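Local coordinates for chitin oligosaccharide binding protein NagB2 (PDB 7EHU) that binds chitin oligosaccharides such as di-N-acetylchitobiose and tri-N-acetylchitotriose, probably for delivery to a bacterial sugar uptake system, at residues L142-F147 with D352-S357; Y153-F158 with K291-Y296; A159-T164 with E178-K183; Y340-Q345 with P356-V361. All coordinates share one frame; numbering follows the deposited sequence. Where two conformers were deposited one is given.

Contact 1 of 4, residues L142-F147 with D352-S357; sequences LPEAGF and DNRVPS. With NAG (2-acetamido-2-deoxy-beta-D-glucopyranose), chain B; NAG (2-acetamido-2-deoxy-beta-D-glucopyranose), chain C.
The hydroxyl of S357 grips the chain where it turns a corner at E144: OG donates to P143 O at 2.7 Å, from well above the plane of that carbonyl. A chi1 of 61° sets OG between the backbone N and carbonyl carbon of S357. Farther along, G146 N donates to V355 O at 3.0 Å, again from above the carbonyl plane. V355 presses on the peptide of G146, its CB 3.4 Å from G146 O. A water donates to E144 OE2 (2.6 Å) and accepts from R354 NH2 (2.8 Å), joining charges too far apart for a salt bridge; R354 NH1 pairs with D352 OD2. E144, A145 and F147 line the glycan pocket of what is, by family, a two-lobed solute-binding protein. The acetamido methyl C8 of the chain C sugar lies 3.8 Å from A145 CB and also meets E144 CB. The F147 ring takes C6 of the chain B sugar over one face, offset toward its rim. L142, E144 and F147 bond through their backbones to the neighbouring strand 309-320, whose W314 donates to P356 O, and helix 44-60 packs T46 against E144.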
# COMPACT_ATOMS: atom_id res chain seq x y z
N LEU A 142 9.36 -11.69 -0.27
CA LEU A 142 8.17 -12.50 -0.08
C LEU A 142 7.05 -11.62 0.46
O LEU A 142 7.17 -11.10 1.58
CB LEU A 142 8.41 -13.69 0.84
CG LEU A 142 9.49 -14.63 0.34
CD1 LEU A 142 9.83 -15.67 1.40
CD2 LEU A 142 9.11 -15.34 -0.96
N PRO A 143 5.97 -11.41 -0.28
CA PRO A 143 4.92 -10.52 0.21
C PRO A 143 4.30 -11.10 1.47
O PRO A 143 4.07 -12.31 1.56
CB PRO A 143 3.93 -10.49 -0.95
CG PRO A 143 4.16 -11.75 -1.70
CD PRO A 143 5.63 -12.03 -1.56
N GLU A 144 4.00 -10.23 2.42
CA GLU A 144 3.36 -10.61 3.69
C GLU A 144 1.85 -10.67 3.57
O GLU A 144 1.21 -11.46 4.26
CB GLU A 144 3.74 -9.56 4.76
CG GLU A 144 2.98 -9.65 6.04
CD GLU A 144 3.39 -8.66 7.12
OE1 GLU A 144 4.47 -8.04 7.03
OE2 GLU A 144 2.63 -8.52 8.08
N ALA A 145 1.28 -9.84 2.70
CA ALA A 145 -0.15 -9.71 2.53
C ALA A 145 -0.39 -9.27 1.10
O ALA A 145 0.54 -8.84 0.41
CB ALA A 145 -0.74 -8.67 3.48
N GLY A 146 -1.64 -9.37 0.65
CA GLY A 146 -2.10 -8.69 -0.53
C GLY A 146 -2.77 -7.36 -0.17
O GLY A 146 -3.01 -7.07 0.99
N PHE A 147 -3.05 -6.55 -1.18
CA PHE A 147 -3.80 -5.32 -0.96
C PHE A 147 -4.68 -5.01 -2.17
O PHE A 147 -4.39 -5.41 -3.30
CB PHE A 147 -2.90 -4.09 -0.66
CG PHE A 147 -2.29 -3.46 -1.90
CD1 PHE A 147 -1.17 -4.02 -2.52
CD2 PHE A 147 -2.86 -2.34 -2.45
CE1 PHE A 147 -0.64 -3.45 -3.66
CE2 PHE A 147 -2.33 -1.76 -3.61
CZ PHE A 147 -1.24 -2.33 -4.22
N ASP A 352 -6.92 -9.38 12.41
CA ASP A 352 -6.71 -8.04 11.89
C ASP A 352 -7.22 -7.89 10.49
O ASP A 352 -6.97 -6.85 9.87
CB ASP A 352 -5.24 -7.68 11.90
CG ASP A 352 -4.89 -6.90 13.08
OD1 ASP A 352 -5.79 -6.60 13.92
OD2 ASP A 352 -3.73 -6.51 13.11
N ASN A 353 -7.93 -8.90 9.98
CA ASN A 353 -8.48 -8.78 8.66
C ASN A 353 -7.38 -8.52 7.66
O ASN A 353 -7.60 -7.83 6.66
CB ASN A 353 -9.57 -7.70 8.61
CG ASN A 353 -10.91 -8.23 9.10
OD1 ASN A 353 -11.66 -8.84 8.34
ND2 ASN A 353 -11.18 -8.05 10.36
N ARG A 354 -6.18 -9.04 7.94
CA ARG A 354 -5.05 -8.89 7.03
C ARG A 354 -5.16 -9.92 5.90
O ARG A 354 -5.39 -11.11 6.13
CB ARG A 354 -3.71 -8.97 7.78
CG ARG A 354 -3.58 -7.97 8.99
CD ARG A 354 -2.15 -7.42 9.29
NE ARG A 354 -1.27 -8.46 9.85
CZ ARG A 354 -1.29 -8.88 11.12
NH1 ARG A 354 -2.13 -8.38 12.03
NH2 ARG A 354 -0.47 -9.84 11.49
N VAL A 355 -5.03 -9.44 4.67
CA VAL A 355 -5.29 -10.18 3.44
C VAL A 355 -4.16 -11.15 3.13
O VAL A 355 -3.03 -10.69 2.97
CB VAL A 355 -5.42 -9.16 2.30
CG1 VAL A 355 -5.46 -9.82 0.94
CG2 VAL A 355 -6.61 -8.24 2.50
N PRO A 356 -4.39 -12.47 3.01
CA PRO A 356 -3.26 -13.39 2.82
C PRO A 356 -2.47 -13.15 1.54
O PRO A 356 -3.00 -12.75 0.50
CB PRO A 356 -3.92 -14.77 2.77
CG PRO A 356 -5.16 -14.59 3.58
CD PRO A 356 -5.65 -13.21 3.28
N SER A 357 -1.17 -13.42 1.64
CA SER A 357 -0.34 -13.56 0.44
C SER A 357 -0.16 -15.01 0.01
O SER A 357 0.33 -15.25 -1.10
CB SER A 357 1.03 -12.94 0.68
OG SER A 357 1.67 -13.61 1.74
C1 NAG B . 1.88 1.38 1.15
C2 NAG B . 2.93 2.32 0.61
C3 NAG B . 2.52 2.86 -0.76
C4 NAG B . 2.20 1.71 -1.70
C5 NAG B . 1.17 0.78 -1.08
C6 NAG B . 0.88 -0.45 -1.92
C7 NAG B . 4.37 3.56 2.16
C8 NAG B . 4.50 4.76 3.06
N2 NAG B . 3.20 3.41 1.53
O3 NAG B . 3.59 3.66 -1.26
O4 NAG B . 1.67 2.18 -2.94
O5 NAG B . 1.64 0.34 0.20
O6 NAG B . 2.04 -1.23 -2.13
O7 NAG B . 5.30 2.76 1.99
C1 NAG C . 1.28 -1.75 5.38
C2 NAG C . 1.24 -2.37 3.99
C3 NAG C . 1.96 -1.48 2.98
C4 NAG C . 1.52 -0.03 3.08
C5 NAG C . 1.63 0.42 4.53
C6 NAG C . 1.15 1.82 4.79
C7 NAG C . 1.19 -4.85 4.03
C8 NAG C . 2.03 -6.08 4.09
N2 NAG C . 1.86 -3.69 4.02
O3 NAG C . 1.70 -2.02 1.69
O4 NAG C . 2.39 0.79 2.31
O5 NAG C . 0.81 -0.44 5.34
O6 NAG C . 1.38 2.20 6.14
O7 NAG C . -0.03 -4.90 3.98
O HOH W 1 1.65 -10.35 9.71

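Contact 2 of 4, residues Y153-F158 with K291-Y296; sequences YNTKLF and KDNVGY
Y153 O takes two donors from the facing strand: G295 N at 2.8 Å, nearly straight at 168° and close to the carbonyl plane, and the weaker CA-H of V294, with CA at 3.2 Å. Y153 N returns a bond to G295 O, so the two residues form an antiparallel hydrogen-bonded pair, with N154 and V294 the non-hydrogen-bonded pair beside it. T155 N donates to N293 O at 3.0 Å. The Y153 ring, its CG held between the backbone N and carbonyl carbon by a chi1 of 84°, leans obliquely on the peptide that joins G295 to Y296; CE1 reaches Y296 N at 3.4 Å. Its CD2 atom stands above the centre of the F158 ring, 3.3 Å from that plane. Here strand 138-154 of the central sheet is followed directly by helix 155-160, and N154 is the N-cap. Its OD1 accepts from L157 N at 2.9 Å, the donor lying above the amide plane, and more weakly from K156 N. Where the helix begins, a water joins T155 OG1 to N293 OD1, donating to the latter, and the CB atoms of K156 and N293 meet at 4.1 Å. The ammonium of K156 turns instead to D160. V294 and Y296 pack on helix 369-379, through L370 and through I374 and A377.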
# COMPACT_ATOMS: atom_id res chain seq x y z
N TYR A 153 -16.55 3.60 3.11
CA TYR A 153 -17.55 4.66 3.25
C TYR A 153 -18.50 4.37 4.40
O TYR A 153 -18.71 3.23 4.82
CB TYR A 153 -18.28 4.94 1.92
CG TYR A 153 -19.45 4.05 1.60
CD1 TYR A 153 -19.27 2.80 1.00
CD2 TYR A 153 -20.76 4.47 1.82
CE1 TYR A 153 -20.33 2.01 0.66
CE2 TYR A 153 -21.84 3.68 1.47
CZ TYR A 153 -21.62 2.46 0.89
OH TYR A 153 -22.70 1.69 0.55
N ASN A 154 -19.04 5.46 4.93
CA ASN A 154 -19.96 5.43 6.05
C ASN A 154 -21.39 5.36 5.52
O ASN A 154 -21.88 6.31 4.91
CB ASN A 154 -19.70 6.66 6.90
CG ASN A 154 -20.50 6.68 8.17
OD1 ASN A 154 -21.68 6.30 8.19
ND2 ASN A 154 -19.86 7.07 9.26
N THR A 155 -22.02 4.21 5.73
CA THR A 155 -23.35 4.00 5.18
C THR A 155 -24.38 4.86 5.88
O THR A 155 -25.41 5.20 5.28
CB THR A 155 -23.73 2.51 5.29
OG1 THR A 155 -23.50 2.03 6.62
CG2 THR A 155 -22.92 1.66 4.32
N LYS A 156 -24.14 5.22 7.14
CA LYS A 156 -25.03 6.11 7.88
C LYS A 156 -24.95 7.53 7.34
O LYS A 156 -25.98 8.16 7.09
CB LYS A 156 -24.65 6.08 9.36
CG LYS A 156 -25.53 6.75 10.39
CD LYS A 156 -25.06 8.17 10.47
CE LYS A 156 -25.59 8.99 11.61
NZ LYS A 156 -25.11 10.43 11.54
N LEU A 157 -23.74 8.06 7.18
CA LEU A 157 -23.61 9.42 6.67
C LEU A 157 -24.13 9.51 5.24
O LEU A 157 -24.74 10.50 4.86
CB LEU A 157 -22.15 9.87 6.74
CG LEU A 157 -21.59 10.09 8.14
CD1 LEU A 157 -20.10 10.39 8.06
CD2 LEU A 157 -22.32 11.21 8.90
N PHE A 158 -23.87 8.48 4.42
CA PHE A 158 -24.45 8.47 3.08
C PHE A 158 -25.97 8.57 3.15
O PHE A 158 -26.58 9.39 2.46
CB PHE A 158 -24.02 7.22 2.29
CG PHE A 158 -22.74 7.38 1.48
CD1 PHE A 158 -21.62 8.00 2.01
CD2 PHE A 158 -22.66 6.88 0.19
CE1 PHE A 158 -20.44 8.11 1.28
CE2 PHE A 158 -21.49 7.00 -0.55
CZ PHE A 158 -20.39 7.64 -0.01
N LYS A 291 -17.83 1.11 12.88
CA LYS A 291 -17.57 -0.31 12.65
C LYS A 291 -18.83 -1.08 12.27
O LYS A 291 -18.71 -2.13 11.63
CB LYS A 291 -16.94 -0.94 13.89
CG LYS A 291 -17.88 -1.06 15.07
CD LYS A 291 -17.15 -1.48 16.33
CE LYS A 291 -18.09 -1.65 17.54
NZ LYS A 291 -19.18 -2.63 17.28
N ASP A 292 -20.03 -0.60 12.63
CA ASP A 292 -21.27 -1.26 12.27
C ASP A 292 -22.05 -0.50 11.20
O ASP A 292 -23.21 -0.84 10.92
CB ASP A 292 -22.14 -1.51 13.49
CG ASP A 292 -21.42 -2.29 14.56
OD1 ASP A 292 -20.88 -3.36 14.23
OD2 ASP A 292 -21.40 -1.86 15.73
N ASN A 293 -21.44 0.51 10.57
CA ASN A 293 -22.06 1.34 9.56
C ASN A 293 -21.05 1.71 8.48
O ASN A 293 -20.88 2.88 8.13
CB ASN A 293 -22.67 2.60 10.16
CG ASN A 293 -23.84 2.30 11.06
OD1 ASN A 293 -24.97 2.12 10.58
ND2 ASN A 293 -23.60 2.24 12.35
N VAL A 294 -20.38 0.69 7.93
CA VAL A 294 -19.29 0.89 6.97
C VAL A 294 -19.47 -0.06 5.79
O VAL A 294 -19.83 -1.24 5.95
CB VAL A 294 -17.90 0.78 7.65
CG1 VAL A 294 -17.70 -0.58 8.34
CG2 VAL A 294 -16.79 1.08 6.68
N GLY A 295 -19.24 0.46 4.59
CA GLY A 295 -19.24 -0.30 3.35
C GLY A 295 -18.01 0.02 2.54
O GLY A 295 -17.08 0.71 3.02
N TYR A 296 -17.99 -0.42 1.29
CA TYR A 296 -16.82 -0.26 0.45
C TYR A 296 -17.24 -0.23 -1.00
O TYR A 296 -18.16 -0.96 -1.39
CB TYR A 296 -15.88 -1.44 0.67
CG TYR A 296 -14.53 -1.36 0.02
CD1 TYR A 296 -13.47 -0.74 0.66
CD2 TYR A 296 -14.30 -1.94 -1.22
CE1 TYR A 296 -12.22 -0.72 0.10
CE2 TYR A 296 -13.05 -1.93 -1.79
CZ TYR A 296 -12.01 -1.31 -1.13
OH TYR A 296 -10.75 -1.35 -1.69
O HOH W 2 -25.81 1.80 8.02

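Contact 3 of 4, residues A159-T164 with E178-K183; sequences ADAGIT and EALKAK
I163 and L180 both hold their first branch anti to their own carbonyl carbon (CG1 at chi1 -52°, CG at chi1 -70°), and the two side chains meet at about a right angle. I163 CD1 rests 3.8 Å from L180 CG, while CG1 lies more loosely beside A179 CB. L180 CD2 reaches A161 CB at 3.8 Å. The methyl of A161 thus sits among L180, the methyl of A179 and the chain of K183; A179 CB in turn comes 3.5 Å from A161 O. K183 starts with CG 3.9 Å from A161 CA, then bends at each later torsion and curls over the end of helix 155-160. A Schellman motif closes that helix: G162, with positive phi, is its C-prime residue, and I163 N bonds back to F158 O. A water donates to D160 O at 2.9 Å. D160's carboxylate pairs with K156 instead. The turn after helix 155-160 therefore packs on the end of helix 170-182 through apolar groups, alanine methyls and the branches of I163 and L180, and the positive K183 may be mildly favoured by the carbonyls at the end of helix 155-160, NZ lying 3.6 Å from D160 O.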
# COMPACT_ATOMS: atom_id res chain seq x y z
N ALA A 159 -26.60 7.73 3.98
CA ALA A 159 -28.05 7.79 4.15
C ALA A 159 -28.51 9.15 4.66
O ALA A 159 -29.54 9.67 4.22
CB ALA A 159 -28.52 6.67 5.09
N ASP A 160 -27.74 9.76 5.58
CA ASP A 160 -28.10 11.10 6.05
C ASP A 160 -28.21 12.08 4.89
O ASP A 160 -29.03 13.01 4.93
CB ASP A 160 -27.05 11.62 7.03
CG ASP A 160 -27.04 10.89 8.37
OD1 ASP A 160 -28.04 10.24 8.73
OD2 ASP A 160 -26.02 11.01 9.09
N ALA A 161 -27.39 11.91 3.86
CA ALA A 161 -27.36 12.79 2.70
C ALA A 161 -28.25 12.30 1.57
O ALA A 161 -28.20 12.86 0.47
CB ALA A 161 -25.92 12.95 2.19
N GLY A 162 -29.04 11.26 1.80
CA GLY A 162 -29.96 10.78 0.80
C GLY A 162 -29.38 9.83 -0.22
O GLY A 162 -30.04 9.55 -1.23
N ILE A 163 -28.17 9.33 0.01
CA ILE A 163 -27.48 8.46 -0.94
C ILE A 163 -27.73 7.04 -0.45
O ILE A 163 -27.31 6.70 0.66
CB ILE A 163 -25.98 8.72 -0.88
CG1 ILE A 163 -25.67 10.21 -1.02
CG2 ILE A 163 -25.29 7.96 -2.04
CD1 ILE A 163 -24.20 10.53 -0.70
N THR A 164 -28.38 6.22 -1.27
CA THR A 164 -28.88 4.93 -0.82
C THR A 164 -28.14 3.74 -1.42
O THR A 164 -28.49 2.60 -1.12
CB THR A 164 -30.38 4.81 -1.15
OG1 THR A 164 -30.56 4.92 -2.57
CG2 THR A 164 -31.18 5.90 -0.45
N GLU A 178 -21.71 15.96 -3.89
CA GLU A 178 -22.56 17.16 -3.83
C GLU A 178 -23.53 17.07 -2.66
O GLU A 178 -23.71 18.03 -1.91
CB GLU A 178 -23.33 17.30 -5.16
CG GLU A 178 -22.53 17.93 -6.30
CD GLU A 178 -23.17 17.76 -7.68
OE1 GLU A 178 -24.35 17.34 -7.77
OE2 GLU A 178 -22.47 18.04 -8.69
N ALA A 179 -24.17 15.91 -2.50
CA ALA A 179 -25.18 15.75 -1.46
C ALA A 179 -24.55 15.77 -0.07
O ALA A 179 -25.13 16.33 0.88
CB ALA A 179 -25.94 14.44 -1.68
N LEU A 180 -23.38 15.16 0.08
CA LEU A 180 -22.70 15.18 1.37
C LEU A 180 -22.28 16.60 1.72
O LEU A 180 -22.52 17.07 2.84
CB LEU A 180 -21.47 14.27 1.32
CG LEU A 180 -21.78 12.77 1.25
CD1 LEU A 180 -20.57 12.00 0.71
CD2 LEU A 180 -22.19 12.22 2.62
N LYS A 181 -21.69 17.32 0.76
CA LYS A 181 -21.28 18.70 0.98
C LYS A 181 -22.47 19.57 1.37
O LYS A 181 -22.37 20.41 2.27
CB LYS A 181 -20.60 19.23 -0.30
CG LYS A 181 -19.88 20.58 -0.19
CD LYS A 181 -18.70 20.55 0.80
CE LYS A 181 -18.00 21.88 0.92
NZ LYS A 181 -18.95 22.99 1.23
N ALA A 182 -23.63 19.34 0.74
CA ALA A 182 -24.81 20.15 1.02
C ALA A 182 -25.32 19.95 2.44
O ALA A 182 -25.97 20.85 3.00
CB ALA A 182 -25.92 19.82 0.01
N LYS A 183 -25.04 18.79 3.03
CA LYS A 183 -25.36 18.52 4.42
C LYS A 183 -24.23 18.90 5.38
O LYS A 183 -24.32 18.57 6.56
CB LYS A 183 -25.66 17.04 4.62
CG LYS A 183 -26.92 16.47 4.00
CD LYS A 183 -28.25 16.93 4.61
CE LYS A 183 -28.22 16.57 6.07
NZ LYS A 183 -29.45 16.06 6.71
O HOH W 3 -30.18 13.81 7.49

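Contact 4 of 4, residues Y340-Q345 with P356-V361; sequences YTLEIQ and PSMKGV
Three polar bonds join Q345 to the loop 356-361, two of them at OE1. S357 N donates in the plane of the amide, on a lone pair, at 2.8 Å; M358 N comes from above that plane at 3.1 Å. A bend at chi2 (-103°) sets the amide carbon CD toward these two consecutive N-H groups. The other end of the amide gives weaker bonds, NE2 to E144 O on strand 138-154 and, at 3.2 Å, to S357 OG, a hydroxyl itself committed to P143 O. The two OE1 bonds, with the weaker NE2 ones, favour one rotation of the amide. P356 CB adds a carbon contact to OE1. Q345 is buried, so its carboxamide satisfies backbone groups of a loop that has no regular structure of its own. T341 is the N-cap residue of helix 342-352, though its side chain makes no capping bond; after the helix the chain doubles back so that 356-361 lies against its first turn. G360, at positive phi, allows the turn that leads to V361. Van der Waals packing surrounds the amide. M358 crosses Q345 at about a right angle and L342 obliquely, with its CB 3.6 Å from L342 CD2. Its SD lies 3.5 Å from Y340 C, and a chi3 of 75° then brings CE beside Y340 O. L342 spreads its two methyls against K359 O, CD2 at 3.4 Å, and V361 CG2 touches both L342 CD2 and Q345 CB. L123, K126 and F127, from another loop, also touch M358.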
# COMPACT_ATOMS: atom_id res chain seq x y z
N TYR A 340 6.15 -17.51 7.12
CA TYR A 340 5.35 -17.78 5.92
C TYR A 340 4.73 -19.16 6.05
O TYR A 340 5.17 -20.14 5.46
CB TYR A 340 6.21 -17.61 4.66
CG TYR A 340 6.65 -16.18 4.47
CD1 TYR A 340 5.79 -15.25 3.91
CD2 TYR A 340 7.90 -15.75 4.87
CE1 TYR A 340 6.18 -13.93 3.73
CE2 TYR A 340 8.30 -14.45 4.70
CZ TYR A 340 7.44 -13.54 4.15
OH TYR A 340 7.85 -12.24 3.98
N THR A 341 3.69 -19.23 6.87
CA THR A 341 2.94 -20.47 7.06
C THR A 341 1.47 -20.10 7.17
O THR A 341 1.12 -18.98 7.57
CB THR A 341 3.57 -21.23 8.25
OG1 THR A 341 2.97 -22.52 8.40
CG2 THR A 341 3.45 -20.44 9.55
N LEU A 342 0.60 -21.03 6.79
CA LEU A 342 -0.81 -20.69 6.74
C LEU A 342 -1.38 -20.42 8.13
O LEU A 342 -2.39 -19.74 8.27
CB LEU A 342 -1.62 -21.80 6.05
CG LEU A 342 -1.32 -22.02 4.57
CD1 LEU A 342 -2.39 -22.87 3.91
CD2 LEU A 342 -1.16 -20.72 3.83
N GLU A 343 -0.78 -20.95 9.15
CA GLU A 343 -1.21 -20.70 10.50
C GLU A 343 -0.99 -19.26 10.92
O GLU A 343 -1.90 -18.60 11.46
CB GLU A 343 -0.97 -22.04 11.22
CG GLU A 343 -1.31 -22.12 12.68
CD GLU A 343 -1.10 -23.51 13.27
OE1 GLU A 343 -0.69 -24.56 12.97
OE2 GLU A 343 -0.06 -23.16 14.01
N ILE A 344 0.11 -18.68 10.48
CA ILE A 344 0.38 -17.26 10.75
C ILE A 344 -0.51 -16.39 9.87
O ILE A 344 -1.12 -15.41 10.33
CB ILE A 344 1.87 -16.97 10.53
CG1 ILE A 344 2.75 -17.72 11.55
CG2 ILE A 344 2.14 -15.46 10.59
CD1 ILE A 344 2.48 -17.40 13.00
N GLN A 345 -0.61 -16.73 8.58
CA GLN A 345 -1.45 -15.97 7.66
C GLN A 345 -2.91 -16.01 8.10
O GLN A 345 -3.64 -15.03 7.97
CB GLN A 345 -1.31 -16.54 6.26
CG GLN A 345 0.07 -16.40 5.67
CD GLN A 345 0.18 -15.29 4.65
OE1 GLN A 345 -0.69 -15.13 3.80
NE2 GLN A 345 1.25 -14.51 4.74
N PRO A 356 -4.39 -12.47 3.01
CA PRO A 356 -3.26 -13.39 2.82
C PRO A 356 -2.47 -13.15 1.54
O PRO A 356 -3.00 -12.75 0.50
CB PRO A 356 -3.92 -14.77 2.77
CG PRO A 356 -5.16 -14.59 3.58
CD PRO A 356 -5.65 -13.21 3.28
N SER A 357 -1.17 -13.42 1.64
CA SER A 357 -0.34 -13.56 0.44
C SER A 357 -0.16 -15.01 0.01
O SER A 357 0.33 -15.25 -1.10
CB SER A 357 1.03 -12.94 0.68
OG SER A 357 1.67 -13.61 1.74
N MET A 358 -0.53 -15.97 0.86
CA MET A 358 -0.37 -17.39 0.60
C MET A 358 -1.73 -18.01 0.35
O MET A 358 -2.73 -17.57 0.90
CB MET A 358 0.26 -18.05 1.84
CG MET A 358 1.72 -17.61 2.03
SD MET A 358 2.48 -18.34 3.48
CE MET A 358 2.72 -20.02 2.84
N LYS A 359 -1.74 -19.02 -0.51
CA LYS A 359 -2.97 -19.69 -0.93
C LYS A 359 -3.49 -20.67 0.12
O LYS A 359 -2.74 -21.27 0.87
CB LYS A 359 -2.70 -20.50 -2.21
CG LYS A 359 -2.24 -19.68 -3.41
CD LYS A 359 -1.80 -20.57 -4.55
CE LYS A 359 -0.81 -19.91 -5.45
NZ LYS A 359 -0.19 -20.84 -6.40
N GLY A 360 -4.80 -20.86 0.13
CA GLY A 360 -5.39 -21.91 0.93
C GLY A 360 -5.80 -21.58 2.34
O GLY A 360 -6.16 -22.50 3.09
N VAL A 361 -5.76 -20.31 2.74
CA VAL A 361 -6.26 -19.95 4.07
C VAL A 361 -7.78 -20.14 4.06
O VAL A 361 -8.45 -19.53 3.22
CB VAL A 361 -5.88 -18.51 4.42
CG1 VAL A 361 -6.54 -18.09 5.72
CG2 VAL A 361 -4.38 -18.33 4.46

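How the contacts relate
The four contacts form two clusters. Contacts 1 and 4, their centres 8 Å apart, share P356 and S357 and meet again where Q345 and Y340 approach the carbonyls of E144 and L142. Contacts 2 and 3 lie 13 Å apart between centres and share helix 155-160. Strand 138-154 connects the clusters, passing from contact 1 beside the sugar to contact 2, about 24 Å away between centres. Along the chain, 159-164 pairs with 178-183 within the span that contact 2 bridges, and contact 1 spans both; contact 4 follows contact 2. Strand 138-154, which turns a corner at 144, thus links the glycan pocket to the outlying helices.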